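Local coordinates for lysozyme (Meretrix lusoria, PDB 4PJ2), which hydrolyses the beta-1,4 linkages of bacterial peptidoglycan, lyses the Gram-positive bacterium M. luteus and also has chitinase activity, at residues 12-17 and 36-41. Residues are numbered along the deposited sequence; the frame is centred on the assembly and turned at random. Where two conformers were deposited one is given.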
loop_
_atom_site.group_PDB
_atom_site.type_symbol
_atom_site.label_atom_id
_atom_site.label_comp_id
_atom_site.label_asym_id
_atom_site.label_seq_id
_atom_site.Cartn_x
_atom_site.Cartn_y
_atom_site.Cartn_z
ATOM N N SER D 12 -3.024 -22.772 4.632
ATOM C CA SER D 12 -3.409 -23.534 3.458
ATOM C C SER D 12 -4.513 -22.818 2.676
ATOM O O SER D 12 -4.463 -22.727 1.443
ATOM C CB SER D 12 -3.851 -24.938 3.897
ATOM O OG SER D 12 -4.323 -25.713 2.800
ATOM N N CYS D 13 -5.525 -22.331 3.383
ATOM C CA CYS D 13 -6.618 -21.637 2.727
ATOM C C CYS D 13 -6.148 -20.354 2.057
ATOM O O CYS D 13 -6.569 -20.053 0.934
ATOM C CB CYS D 13 -7.755 -21.371 3.718
ATOM S SG CYS D 13 -8.609 -22.887 4.246
ATOM N N ILE D 14 -5.274 -19.591 2.717
ATOM C CA ILE D 14 -4.738 -18.392 2.092
ATOM C C ILE D 14 -3.920 -18.764 0.862
ATOM O O ILE D 14 -4.013 -18.110 -0.173
ATOM C CB ILE D 14 -3.871 -17.572 3.074
ATOM C CG1 ILE D 14 -4.749 -17.066 4.226
ATOM C CG2 ILE D 14 -3.184 -16.415 2.333
ATOM C CD1 ILE D 14 -3.983 -16.426 5.398
ATOM N N CYS D 15 -3.115 -19.811 0.977
ATOM C CA CYS D 15 -2.319 -20.282 -0.146
ATOM C C CYS D 15 -3.233 -20.648 -1.322
ATOM O O CYS D 15 -3.020 -20.198 -2.440
ATOM C CB CYS D 15 -1.471 -21.468 0.320
ATOM S SG CYS D 15 -0.081 -21.897 -0.743
ATOM N N LYS D 16 -4.283 -21.414 -1.057
ATOM C CA LYS D 16 -5.221 -21.785 -2.121
ATOM C C LYS D 16 -5.889 -20.562 -2.737
ATOM O O LYS D 16 -6.038 -20.460 -3.954
ATOM C CB LYS D 16 -6.271 -22.750 -1.577
ATOM C CG LYS D 16 -5.714 -24.138 -1.293
ATOM C CD LYS D 16 -6.746 -25.081 -0.699
ATOM C CE LYS D 16 -6.121 -26.442 -0.383
ATOM N NZ LYS D 16 -7.108 -27.468 0.075
ATOM N N MET D 17 -6.257 -19.608 -1.894
ATOM C CA MET D 17 -6.881 -18.375 -2.360
ATOM C C MET D 17 -5.971 -17.605 -3.303
ATOM O O MET D 17 -6.425 -17.100 -4.327
ATOM C CB MET D 17 -7.206 -17.492 -1.146
ATOM C CG MET D 17 -7.970 -16.207 -1.456
ATOM S SD MET D 17 -9.554 -16.588 -2.286
ATOM C CE MET D 17 -10.247 -14.922 -2.279
ATOM N N GLY D 36 4.798 -15.775 -6.138
ATOM C CA GLY D 36 4.810 -17.046 -5.436
ATOM C C GLY D 36 3.523 -17.518 -4.808
ATOM O O GLY D 36 2.437 -16.992 -5.072
ATOM N N TYR D 37 3.682 -18.531 -3.957
ATOM C CA TYR D 37 2.579 -19.218 -3.288
ATOM C C TYR D 37 1.581 -18.287 -2.622
ATOM O O TYR D 37 0.375 -18.533 -2.655
ATOM C CB TYR D 37 3.129 -20.140 -2.196
ATOM C CG TYR D 37 3.901 -21.343 -2.698
ATOM C CD1 TYR D 37 5.278 -21.286 -2.880
ATOM C CD2 TYR D 37 3.254 -22.543 -2.957
ATOM C CE1 TYR D 37 5.985 -22.394 -3.329
ATOM C CE2 TYR D 37 3.955 -23.648 -3.400
ATOM C CZ TYR D 37 5.316 -23.564 -3.582
ATOM O OH TYR D 37 6.013 -24.663 -4.018
ATOM N N PHE D 38 2.091 -17.237 -1.963
ATOM C CA PHE D 38 1.257 -16.329 -1.172
ATOM C C PHE D 38 1.121 -14.956 -1.825
ATOM O O PHE D 38 0.530 -14.054 -1.242
ATOM C CB PHE D 38 1.800 -16.202 0.261
ATOM C CG PHE D 38 1.615 -17.447 1.075
ATOM C CD1 PHE D 38 2.578 -18.446 1.076
ATOM C CD2 PHE D 38 0.446 -17.646 1.795
ATOM C CE1 PHE D 38 2.392 -19.603 1.826
ATOM C CE2 PHE D 38 0.254 -18.796 2.536
ATOM C CZ PHE D 38 1.222 -19.780 2.543
ATOM N N GLN D 39 1.656 -14.795 -3.037
ATOM C CA GLN D 39 1.564 -13.529 -3.778
ATOM C C GLN D 39 2.058 -12.352 -2.915
ATOM O O GLN D 39 1.340 -11.380 -2.660
ATOM C CB GLN D 39 0.135 -13.316 -4.264
ATOM C CG GLN D 39 -0.246 -14.278 -5.384
ATOM C CD GLN D 39 0.519 -13.981 -6.655
ATOM O OE1 GLN D 39 0.214 -13.016 -7.357
ATOM N NE2 GLN D 39 1.540 -14.777 -6.935
ATOM N N ILE D 40 3.315 -12.470 -2.514
ATOM C CA ILE D 40 3.988 -11.502 -1.648
ATOM C C ILE D 40 4.702 -10.465 -2.500
ATOM O O ILE D 40 5.390 -10.814 -3.467
ATOM C CB ILE D 40 5.014 -12.244 -0.748
ATOM C CG1 ILE D 40 4.271 -13.036 0.325
ATOM C CG2 ILE D 40 6.006 -11.272 -0.103
ATOM C CD1 ILE D 40 5.150 -14.017 1.083
ATOM N N LYS D 41 4.524 -9.192 -2.152
ATOM C CA LYS D 41 5.237 -8.112 -2.818
ATOM C C LYS D 41 6.450 -7.696 -1.995
ATOM O O LYS D 41 6.614 -8.104 -0.845
ATOM C CB LYS D 41 4.306 -6.920 -3.050
ATOM C CG LYS D 41 3.150 -7.266 -3.967
ATOM C CD LYS D 41 2.254 -6.091 -4.287
ATOM C CE LYS D 41 1.564 -5.606 -3.020
ATOM N NZ LYS D 41 0.457 -4.666 -3.285
#
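Cys15 meets Phe38 and Tyr37 with its sulfur and its CB, and it buries the most surface in this contact. Cys15 SG lies over one face of the Phe38 ring, 4.4 Å from the ring centroid and 22° off the ring normal, displaced toward the rim. This is a sulfur-aromatic contact. Cys15 CB packs on the same ring, 3.9 Å from Phe38 CE2. Cys15 SG is anti to the backbone N (chi1 -163°), on the carbonyl side, where it meets Phe38 and Tyr37. Cys15 SG also lies 3.9 Å from Tyr37 CB. The Tyr37 ring itself is only obliquely placed to the sulfur, and its hydroxyl end lies farther from the helix. The disulfide from Cys15 to Cys21 ties this sulfur to the chain just beyond the helix.

Ile14 takes the edge of the Phe38 ring. The Ile14 CG2 methyl lies in the ring plane, 3.9 Å from Phe38 CD2, and the two side chains cross at about a right angle. Phe38 O is hydrogen-bonded to NE2 of the substrate-binding His93.

No hydrogen bond joins the two segments directly. Ser19 OG links them instead, hydrogen-bonded to both Cys15 O and Tyr37 O, which must share its single hydroxyl proton. Residues 36-39 form a type I beta turn, with a G1 bulge at Gln39 and Ile40, opposite Cys35. Gly36 O accepts from Gln39 N and from Gln39 NE2, the latter at 3.0 Å and nearly straight (172°), so the side chain braces the turn.

The contact is mostly buried and docks helix 8-19, which carries the predicted proton donor Glu18, onto the turn between strands 32-35 and 40-41. Helix 62-76 packs against Phe38 through Ala65, Ser66 and Val69, while Tyr108 of helix 106-112 touches Ile14.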